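PDB 2V57: TETR family transcriptional repressor LFRR from Mycobacterium smegmatis, which represses transcription of the lfrRA efflux-pump operon by binding directly to the lfrR-lfrA promoter region. Local coordinates for residues P54-T57 with D58-A62; G100-V103 with L104-Y107; P145-A148 with R149-W153. All blocks are in the same frame, centred on the assembly; numbering follows the deposited sequence.

Contact 1. Residues P54-T57 with D58-A62; sequences PERT and DLLRA
T57 and R61 meet one turn apart on the first turns of helix 56-77. T57 OG1 lies opposite the backbone N (chi1 -156°), and this aims the hydroxyl at the guanidinium of R61. R61 NE donates to T57 OG1 at 3.2 Å. The hydroxyl oxygen sits only 3° out of the guanidinium plane, so it is met at the edge. A second, weak bond runs from R61 NH2 to the same OG1. The extended R61 chain passes T57 O, with CG 3.3 Å from that carbonyl oxygen. D58 works at the start of the helix, where E55 is the N-cap residue. D58 OD2 accepts a hydrogen bond from E55 N at 3.0 Å, on the anti side and somewhat out of the carboxylate plane. D58 N returns a bond of 2.9 Å to E55 O. OD2 also rests 3.3 Å from P54 CD. R56 points the other way, and its NE and NH2 bond to the carbonyls of A33 and P31. L60 CD1 lies over one face of its guanidinium. L59 packs on helices 11-27 and 35-42, so this turn backs the TetR helix-turn-helix domain. The carboxylate of D58 ties down an N-H just ahead of the helix and would suit the positive end of its dipole. The NE bond to T57 OG1, with the weak one from NH2, probably limits rotation of the R61 guanidinium.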
ATOM      1  N   PRO B  54     -12.883 -23.266  -2.429  1.00 27.39           N
ATOM      2  CA  PRO B  54     -12.860 -23.992  -3.710  1.00 30.56           C
ATOM      3  C   PRO B  54     -11.807 -23.449  -4.670  1.00 30.72           C
ATOM      4  O   PRO B  54     -11.263 -24.199  -5.467  1.00 35.01           O
ATOM      5  CB  PRO B  54     -14.269 -23.763  -4.283  1.00 31.08           C
ATOM      6  CG  PRO B  54     -15.117 -23.439  -3.102  1.00 35.89           C
ATOM      7  CD  PRO B  54     -14.210 -22.699  -2.136  1.00 29.73           C
ATOM      8  N   GLU B  55     -11.549 -22.150  -4.597  1.00 29.30           N
ATOM      9  CA  GLU B  55     -10.555 -21.507  -5.439  1.00 25.58           C
ATOM     10  C   GLU B  55      -9.665 -20.620  -4.584  1.00 27.16           C
ATOM     11  O   GLU B  55     -10.060 -20.171  -3.504  1.00 24.29           O
ATOM     12  CB  GLU B  55     -11.227 -20.691  -6.543  1.00 34.47           C
ATOM     13  CG  GLU B  55     -11.886 -21.572  -7.604  1.00 48.76           C
ATOM     14  CD  GLU B  55     -12.388 -20.790  -8.803  1.00 61.75           C
ATOM     15  OE1 GLU B  55     -12.203 -21.270  -9.943  1.00 64.69           O
ATOM     16  OE2 GLU B  55     -12.970 -19.699  -8.606  1.00 66.87           O
ATOM     17  N   ARG B  56      -8.459 -20.366  -5.070  1.00 19.44           N
ATOM     18  CA  ARG B  56      -7.496 -19.554  -4.353  1.00 21.62           C
ATOM     19  C   ARG B  56      -8.080 -18.197  -3.974  1.00 22.71           C
ATOM     20  O   ARG B  56      -7.876 -17.699  -2.855  1.00 18.94           O
ATOM     21  CB  ARG B  56      -6.263 -19.349  -5.233  1.00 21.31           C
ATOM     22  CG  ARG B  56      -5.097 -18.727  -4.532  1.00 27.41           C
ATOM     23  CD  ARG B  56      -3.859 -18.842  -5.419  1.00 30.44           C
ATOM     24  NE  ARG B  56      -2.664 -18.316  -4.782  1.00 28.01           N
ATOM     25  CZ  ARG B  56      -2.348 -17.025  -4.750  1.00 27.02           C
ATOM     26  NH1 ARG B  56      -3.148 -16.137  -5.321  1.00 23.96           N
ATOM     27  NH2 ARG B  56      -1.231 -16.625  -4.158  1.00 26.57           N
ATOM     28  N   THR B  57      -8.794 -17.588  -4.916  1.00 25.72           N
ATOM     29  CA  THR B  57      -9.382 -16.271  -4.690  1.00 26.67           C
ATOM     30  C   THR B  57     -10.345 -16.269  -3.488  1.00 24.56           C
ATOM     31  O   THR B  57     -10.468 -15.252  -2.795  1.00 22.96           O
ATOM     32  CB  THR B  57     -10.071 -15.701  -5.970  1.00 27.69           C
ATOM     33  OG1 THR B  57     -10.121 -14.267  -5.889  1.00 32.25           O
ATOM     34  CG2 THR B  57     -11.497 -16.255  -6.145  1.00 28.33           C
ATOM     35  N   ASP B  58     -11.005 -17.401  -3.227  1.00 19.72           N
ATOM     36  CA  ASP B  58     -11.913 -17.519  -2.072  1.00 20.81           C
ATOM     37  C   ASP B  58     -11.118 -17.478  -0.767  1.00 24.06           C
ATOM     38  O   ASP B  58     -11.581 -16.937   0.241  1.00 18.56           O
ATOM     39  CB  ASP B  58     -12.709 -18.826  -2.107  1.00 20.36           C
ATOM     40  CG  ASP B  58     -13.560 -18.970  -3.362  1.00 29.71           C
ATOM     41  OD1 ASP B  58     -14.235 -17.991  -3.750  1.00 32.87           O
ATOM     42  OD2 ASP B  58     -13.574 -20.075  -3.949  1.00 31.87           O
ATOM     43  N   LEU B  59      -9.923 -18.069  -0.788  1.00 20.01           N
ATOM     44  CA  LEU B  59      -9.063 -18.053   0.392  1.00 16.70           C
ATOM     45  C   LEU B  59      -8.560 -16.634   0.629  1.00 20.12           C
ATOM     46  O   LEU B  59      -8.519 -16.162   1.772  1.00 18.79           O
ATOM     47  CB  LEU B  59      -7.897 -19.044   0.272  1.00 19.02           C
ATOM     48  CG  LEU B  59      -6.829 -18.937   1.367  1.00 29.66           C
ATOM     49  CD1 LEU B  59      -7.418 -19.166   2.753  1.00 30.38           C
ATOM     50  CD2 LEU B  59      -5.706 -19.919   1.109  1.00 39.32           C
ATOM     51  N   LEU B  60      -8.237 -15.937  -0.457  1.00 20.21           N
ATOM     52  CA  LEU B  60      -7.707 -14.582  -0.358  1.00 22.26           C
ATOM     53  C   LEU B  60      -8.716 -13.632   0.288  1.00 22.54           C
ATOM     54  O   LEU B  60      -8.357 -12.811   1.136  1.00 19.16           O
ATOM     55  CB  LEU B  60      -7.290 -14.074  -1.751  1.00 25.07           C
ATOM     56  CG  LEU B  60      -5.812 -14.172  -2.164  1.00 34.47           C
ATOM     57  CD1 LEU B  60      -5.097 -15.398  -1.601  1.00 31.19           C
ATOM     58  CD2 LEU B  60      -5.637 -14.072  -3.698  1.00 31.82           C
ATOM     59  N   ARG B  61      -9.976 -13.735  -0.129  1.00 22.43           N
ATOM     60  CA  ARG B  61     -11.030 -12.928   0.464  1.00 22.73           C
ATOM     61  C   ARG B  61     -11.277 -13.297   1.942  1.00 21.32           C
ATOM     62  O   ARG B  61     -11.371 -12.419   2.821  1.00 17.06           O
ATOM     63  CB  ARG B  61     -12.295 -13.014  -0.397  1.00 28.58           C
ATOM     64  CG  ARG B  61     -12.045 -12.538  -1.853  1.00 19.77           C
ATOM     65  CD  ARG B  61     -13.007 -13.213  -2.839  1.00 28.24           C
ATOM     66  NE  ARG B  61     -12.546 -13.056  -4.218  1.00 37.03           N
ATOM     67  CZ  ARG B  61     -13.180 -12.323  -5.125  1.00 34.06           C
ATOM     68  NH1 ARG B  61     -14.303 -11.720  -4.790  1.00 32.95           N
ATOM     69  NH2 ARG B  61     -12.706 -12.209  -6.360  1.00 35.06           N
ATOM     70  N   ALA B  62     -11.332 -14.594   2.235  1.00 15.33           N
ATOM     71  CA  ALA B  62     -11.403 -15.053   3.634  1.00 21.40           C
ATOM     72  C   ALA B  62     -10.239 -14.565   4.523  1.00 18.05           C
ATOM     73  O   ALA B  62     -10.449 -14.171   5.676  1.00 17.62           O
ATOM     74  CB  ALA B  62     -11.493 -16.577   3.691  1.00 17.99           C
TER

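Contact 2. Residues G100-V103 with L104-Y107; sequences GPIV and LFVY
The F105 ring is approached obliquely by CD1 of I102, and CG1 of V106 lies at its edge, in the ring plane. This is one short helix, 102-106, in the ligand-binding and dimerisation part of the all-helical TetR fold. With CG1 anti to the backbone N (chi1 -164°) and chi2 near 66°, I102 CD1 comes up to F105 CB at 3.9 Å. The F105 ring then leads away to L60 and L27 and to P110 of the second subunit. The Y107 ring leads away from P101-V103, and its OH is hydrogen-bonded to E161 of the second subunit. I102 and V106 lie against helix 56-77, which joins this domain to the DNA-binding one. L104 and V103 face helix 147-164. P101 CB touches L104 CD1 at 4.3 Å. G100, where the chain has left the preceding helix, has positive phi (88°), which suits glycine. The backbone closes the turns. L104 N bonds to P101 O at 3.0 Å. V106 N bonds to I102 O, and Y107 N is hydrogen-bonded to V103 O at 2.9 Å.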
ATOM      1  N   GLY B 100       1.653  -7.940  11.607  1.00 26.68           N
ATOM      2  CA  GLY B 100       2.663  -8.451  10.700  1.00 28.83           C
ATOM      3  C   GLY B 100       2.463  -8.045   9.248  1.00 30.45           C
ATOM      4  O   GLY B 100       1.481  -7.391   8.895  1.00 24.03           O
ATOM      5  N   PRO B 101       3.415  -8.429   8.391  1.00 31.53           N
ATOM      6  CA  PRO B 101       3.436  -8.004   6.992  1.00 26.33           C
ATOM      7  C   PRO B 101       2.307  -8.566   6.131  1.00 26.33           C
ATOM      8  O   PRO B 101       2.224  -8.155   4.981  1.00 25.05           O
ATOM      9  CB  PRO B 101       4.801  -8.516   6.498  1.00 33.13           C
ATOM     10  CG  PRO B 101       5.127  -9.646   7.430  1.00 36.40           C
ATOM     11  CD  PRO B 101       4.639  -9.163   8.756  1.00 36.10           C
ATOM     12  N   ILE B 102       1.461  -9.465   6.634  1.00 21.65           N
ATOM     13  CA  ILE B 102       0.333  -9.919   5.807  1.00 22.18           C
ATOM     14  C   ILE B 102      -0.598  -8.742   5.493  1.00 17.15           C
ATOM     15  O   ILE B 102      -1.326  -8.730   4.490  1.00 22.84           O
ATOM     16  CB  ILE B 102      -0.455 -11.097   6.450  1.00 23.52           C
ATOM     17  CG1 ILE B 102      -1.352 -11.780   5.402  1.00 21.13           C
ATOM     18  CG2 ILE B 102      -1.263 -10.630   7.663  1.00 21.97           C
ATOM     19  CD1 ILE B 102      -0.550 -12.494   4.301  1.00 18.97           C
ATOM     20  N   VAL B 103      -0.560  -7.722   6.341  1.00 23.45           N
ATOM     21  CA  VAL B 103      -1.362  -6.523   6.091  1.00 23.74           C
ATOM     22  C   VAL B 103      -1.016  -5.860   4.749  1.00 25.70           C
ATOM     23  O   VAL B 103      -1.889  -5.290   4.104  1.00 29.78           O
ATOM     24  CB  VAL B 103      -1.278  -5.513   7.268  1.00 20.88           C
ATOM     25  CG1 VAL B 103      -2.078  -4.247   6.958  1.00 21.61           C
ATOM     26  CG2 VAL B 103      -1.753  -6.186   8.565  1.00 23.67           C
ATOM     27  N   LEU B 104       0.241  -5.959   4.318  1.00 21.50           N
ATOM     28  CA  LEU B 104       0.639  -5.447   3.009  1.00 31.04           C
ATOM     29  C   LEU B 104      -0.036  -6.228   1.898  1.00 28.95           C
ATOM     30  O   LEU B 104      -0.313  -5.705   0.808  1.00 27.36           O
ATOM     31  CB  LEU B 104       2.153  -5.561   2.822  1.00 27.41           C
ATOM     32  CG  LEU B 104       3.042  -4.731   3.752  1.00 27.05           C
ATOM     33  CD1 LEU B 104       4.460  -5.281   3.720  1.00 29.27           C
ATOM     34  CD2 LEU B 104       3.019  -3.259   3.346  1.00 22.08           C
ATOM     35  N   PHE B 105      -0.274  -7.505   2.159  1.00 23.99           N
ATOM     36  CA  PHE B 105      -0.905  -8.347   1.150  1.00 25.45           C
ATOM     37  C   PHE B 105      -2.397  -8.012   1.053  1.00 26.85           C
ATOM     38  O   PHE B 105      -2.935  -7.897  -0.054  1.00 25.55           O
ATOM     39  CB  PHE B 105      -0.655  -9.836   1.459  1.00 23.86           C
ATOM     40  CG  PHE B 105      -1.164 -10.801   0.396  1.00 23.42           C
ATOM     41  CD1 PHE B 105      -0.328 -11.271  -0.597  1.00 21.42           C
ATOM     42  CD2 PHE B 105      -2.468 -11.283   0.442  1.00 27.64           C
ATOM     43  CE1 PHE B 105      -0.780 -12.183  -1.555  1.00 18.23           C
ATOM     44  CE2 PHE B 105      -2.926 -12.191  -0.515  1.00 29.33           C
ATOM     45  CZ  PHE B 105      -2.076 -12.637  -1.516  1.00 20.12           C
ATOM     46  N   VAL B 106      -3.068  -7.819   2.193  1.00 21.33           N
ATOM     47  CA  VAL B 106      -4.527  -7.673   2.158  1.00 22.69           C
ATOM     48  C   VAL B 106      -5.072  -6.239   2.103  1.00 25.24           C
ATOM     49  O   VAL B 106      -6.238  -6.038   1.787  1.00 23.87           O
ATOM     50  CB  VAL B 106      -5.232  -8.437   3.312  1.00 25.57           C
ATOM     51  CG1 VAL B 106      -4.801  -9.912   3.311  1.00 23.52           C
ATOM     52  CG2 VAL B 106      -4.953  -7.769   4.666  1.00 26.67           C
ATOM     53  N   TYR B 107      -4.236  -5.247   2.389  1.00 26.49           N
ATOM     54  CA  TYR B 107      -4.715  -3.864   2.485  1.00 22.69           C
ATOM     55  C   TYR B 107      -5.540  -3.380   1.286  1.00 20.15           C
ATOM     56  O   TYR B 107      -6.646  -2.876   1.459  1.00 21.00           O
ATOM     57  CB  TYR B 107      -3.551  -2.900   2.745  1.00 22.14           C
ATOM     58  CG  TYR B 107      -4.009  -1.469   2.948  1.00 30.52           C
ATOM     59  CD1 TYR B 107      -4.610  -1.068   4.143  1.00 29.75           C
ATOM     60  CD2 TYR B 107      -3.847  -0.526   1.951  1.00 31.41           C
ATOM     61  CE1 TYR B 107      -5.044   0.236   4.326  1.00 32.51           C
ATOM     62  CE2 TYR B 107      -4.267   0.786   2.130  1.00 36.03           C
ATOM     63  CZ  TYR B 107      -4.864   1.161   3.318  1.00 36.33           C
ATOM     64  OH  TYR B 107      -5.282   2.473   3.491  1.00 38.15           O
TER

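Contact 3. Residues P145-A148 with R149-W153; sequences PGWA and RRVFW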
ATOM      1  N   PRO B 145     -11.272  14.803   4.028  1.00 56.22           N
ATOM      2  CA  PRO B 145     -11.917  13.571   4.498  1.00 52.57           C
ATOM      3  C   PRO B 145     -11.077  12.324   4.253  1.00 41.98           C
ATOM      4  O   PRO B 145     -10.647  12.074   3.125  1.00 39.09           O
ATOM      5  CB  PRO B 145     -13.195  13.507   3.654  1.00 57.86           C
ATOM      6  CG  PRO B 145     -13.509  14.931   3.352  1.00 62.54           C
ATOM      7  CD  PRO B 145     -12.175  15.615   3.191  1.00 61.59           C
ATOM      8  N   GLY B 146     -10.858  11.548   5.308  1.00 32.59           N
ATOM      9  CA  GLY B 146     -10.163  10.279   5.190  1.00 27.98           C
ATOM     10  C   GLY B 146      -8.649  10.395   5.228  1.00 20.61           C
ATOM     11  O   GLY B 146      -7.960   9.371   5.233  1.00 24.25           O
ATOM     12  N   TRP B 147      -8.130  11.625   5.281  1.00 21.06           N
ATOM     13  CA  TRP B 147      -6.674  11.839   5.192  1.00 18.68           C
ATOM     14  C   TRP B 147      -5.951  11.162   6.342  1.00 23.93           C
ATOM     15  O   TRP B 147      -4.980  10.452   6.133  1.00 18.97           O
ATOM     16  CB  TRP B 147      -6.301  13.328   5.177  1.00 16.21           C
ATOM     17  CG  TRP B 147      -4.807  13.548   4.925  1.00 20.78           C
ATOM     18  CD1 TRP B 147      -3.880  14.051   5.801  1.00 19.78           C
ATOM     19  CD2 TRP B 147      -4.093  13.222   3.725  1.00 19.15           C
ATOM     20  NE1 TRP B 147      -2.631  14.081   5.206  1.00 22.12           N
ATOM     21  CE2 TRP B 147      -2.735  13.574   3.936  1.00 21.15           C
ATOM     22  CE3 TRP B 147      -4.471  12.668   2.492  1.00 19.42           C
ATOM     23  CZ2 TRP B 147      -1.753  13.384   2.960  1.00 20.11           C
ATOM     24  CZ3 TRP B 147      -3.490  12.487   1.517  1.00 21.05           C
ATOM     25  CH2 TRP B 147      -2.149  12.841   1.762  1.00 22.28           C
ATOM     26  N   ALA B 148      -6.426  11.392   7.567  1.00 23.57           N
ATOM     27  CA  ALA B 148      -5.753  10.850   8.730  1.00 26.48           C
ATOM     28  C   ALA B 148      -5.775   9.337   8.671  1.00 22.46           C
ATOM     29  O   ALA B 148      -4.782   8.690   8.976  1.00 23.93           O
ATOM     30  CB  ALA B 148      -6.382  11.361  10.037  1.00 26.31           C
ATOM     31  N   ARG B 149      -6.911   8.767   8.297  1.00 22.65           N
ATOM     32  CA  ARG B 149      -6.997   7.307   8.228  1.00 21.54           C
ATOM     33  C   ARG B 149      -5.969   6.756   7.241  1.00 21.87           C
ATOM     34  O   ARG B 149      -5.243   5.814   7.544  1.00 19.95           O
ATOM     35  CB  ARG B 149      -8.398   6.847   7.830  1.00 21.80           C
ATOM     36  CG  ARG B 149      -8.569   5.332   7.808  1.00 19.04           C
ATOM     37  CD  ARG B 149     -10.079   4.967   7.832  1.00 26.07           C
ATOM     38  NE  ARG B 149     -10.691   5.186   6.525  1.00 31.87           N
ATOM     39  CZ  ARG B 149     -11.350   6.287   6.180  1.00 39.20           C
ATOM     40  NH1 ARG B 149     -11.500   7.270   7.058  1.00 51.36           N
ATOM     41  NH2 ARG B 149     -11.857   6.402   4.955  1.00 38.14           N
ATOM     42  N   ARG B 150      -5.934   7.331   6.051  1.00 20.67           N
ATOM     43  CA  ARG B 150      -5.016   6.874   5.009  1.00 24.60           C
ATOM     44  C   ARG B 150      -3.547   7.045   5.341  1.00 19.84           C
ATOM     45  O   ARG B 150      -2.735   6.192   5.002  1.00 17.16           O
ATOM     46  CB  ARG B 150      -5.320   7.567   3.695  1.00 22.39           C
ATOM     47  CG  ARG B 150      -6.485   6.930   3.003  1.00 31.56           C
ATOM     48  CD  ARG B 150      -7.288   7.931   2.241  1.00 39.29           C
ATOM     49  NE  ARG B 150      -8.310   7.222   1.497  1.00 37.19           N
ATOM     50  CZ  ARG B 150      -9.311   7.806   0.872  1.00 38.63           C
ATOM     51  NH1 ARG B 150      -9.434   9.124   0.917  1.00 39.93           N
ATOM     52  NH2 ARG B 150     -10.198   7.058   0.217  1.00 46.29           N
ATOM     53  N   VAL B 151      -3.201   8.151   5.986  1.00 16.75           N
ATOM     54  CA  VAL B 151      -1.837   8.361   6.417  1.00 16.03           C
ATOM     55  C   VAL B 151      -1.468   7.347   7.505  1.00 19.47           C
ATOM     56  O   VAL B 151      -0.395   6.785   7.473  1.00 16.66           O
ATOM     57  CB  VAL B 151      -1.597   9.815   6.882  1.00 14.14           C
ATOM     58  CG1 VAL B 151      -0.224   9.961   7.553  1.00 14.45           C
ATOM     59  CG2 VAL B 151      -1.710  10.773   5.682  1.00 18.22           C
ATOM     60  N   PHE B 152      -2.372   7.099   8.445  1.00 16.80           N
ATOM     61  CA  PHE B 152      -2.080   6.140   9.491  1.00 13.50           C
ATOM     62  C   PHE B 152      -1.718   4.801   8.885  1.00 15.16           C
ATOM     63  O   PHE B 152      -0.694   4.217   9.214  1.00 19.91           O
ATOM     64  CB  PHE B 152      -3.264   5.942  10.448  1.00 13.72           C
ATOM     65  CG  PHE B 152      -2.968   4.935  11.520  1.00 21.19           C
ATOM     66  CD1 PHE B 152      -2.348   5.320  12.709  1.00 16.75           C
ATOM     67  CD2 PHE B 152      -3.244   3.585  11.312  1.00 21.40           C
ATOM     68  CE1 PHE B 152      -2.057   4.372  13.686  1.00 21.39           C
ATOM     69  CE2 PHE B 152      -2.947   2.641  12.282  1.00 23.13           C
ATOM     70  CZ  PHE B 152      -2.362   3.041  13.474  1.00 20.91           C
ATOM     71  N   TRP B 153      -2.542   4.325   7.965  1.00 13.67           N
ATOM     72  CA  TRP B 153      -2.307   3.013   7.378  1.00 13.37           C
ATOM     73  C   TRP B 153      -1.101   3.005   6.444  1.00 20.72           C
ATOM     74  O   TRP B 153      -0.408   2.002   6.338  1.00 18.14           O
ATOM     75  CB  TRP B 153      -3.583   2.500   6.694  1.00 15.87           C
ATOM     76  CG  TRP B 153      -4.443   1.868   7.716  1.00 21.61           C
ATOM     77  CD1 TRP B 153      -5.656   2.292   8.145  1.00 26.31           C
ATOM     78  CD2 TRP B 153      -4.100   0.725   8.525  1.00 21.23           C
ATOM     79  NE1 TRP B 153      -6.111   1.466   9.138  1.00 26.42           N
ATOM     80  CE2 TRP B 153      -5.182   0.490   9.381  1.00 28.55           C
ATOM     81  CE3 TRP B 153      -3.001  -0.137   8.569  1.00 22.77           C
ATOM     82  CZ2 TRP B 153      -5.196  -0.571  10.305  1.00 27.69           C
ATOM     83  CZ3 TRP B 153      -3.008  -1.189   9.478  1.00 30.75           C
ATOM     84  CH2 TRP B 153      -4.111  -1.397  10.333  1.00 30.54           C
TER
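W147 lays one face of its indole under the CG2 methyl of V151, one turn further along helix 147-164. The methyl stands 3.6 Å from the centroid of the five-membered ring, 22° off its normal, a CH-pi contact. Its closest carbon is CE2, at 3.5 Å. The W147 CG sits trans to N (chi1 -173°), which turns the indole toward the V151 side chain, four residues further on. The same methyl also lies 3.3 Å from W147 O. W147 NE1 is hydrogen-bonded to S179 of the second subunit, and this should hold the indole in its rotation. V151 packs on L155 of that subunit. G146 is the N-cap residue. R150 N is hydrogen-bonded to G146 O at 3.0 Å. The R150 side chain, bent at chi2, runs back past the same carbonyl, with CD 3.4 Å from G146 O. Its guanidinium then forms a salt bridge to D165 of the second subunit. R149, bent at chi3, brings NH1 3.8 Å from G146 CA. F152 turns inward to helices 85-97 and 128-134. The first turn of this helix is thus part of the dimer interface. TetR-family dimers typically build this interface from the last two long helices, here 147-164 and 169-182. It combines an apolar surface, W147 and V151, with directional polar bonds from NE1 and from the R150 guanidinium.

In the fold
The three contacts follow one another along the chain and step from the DNA-binding domain to the dimer interface. Contact 1 lies just past the helix-turn-helix motif (34-53). Contact 2 is centred about 5 Å from the centre of the chain and about 16 Å from the centre of contact 1. They meet where L60 CG packs on F105 CE2 at 3.9 Å. Contact 3 is centred about 17 Å from contact 2. Y107 CE1 touches W153 CB at 3.6 Å, and V103 CG1 touches W153 CZ3. Contacts 1 and 3 do not touch, with nearest atoms about 15 Å apart. Contact 2 therefore bridges the other two, and contacts 2 and 3 both touch the second subunit.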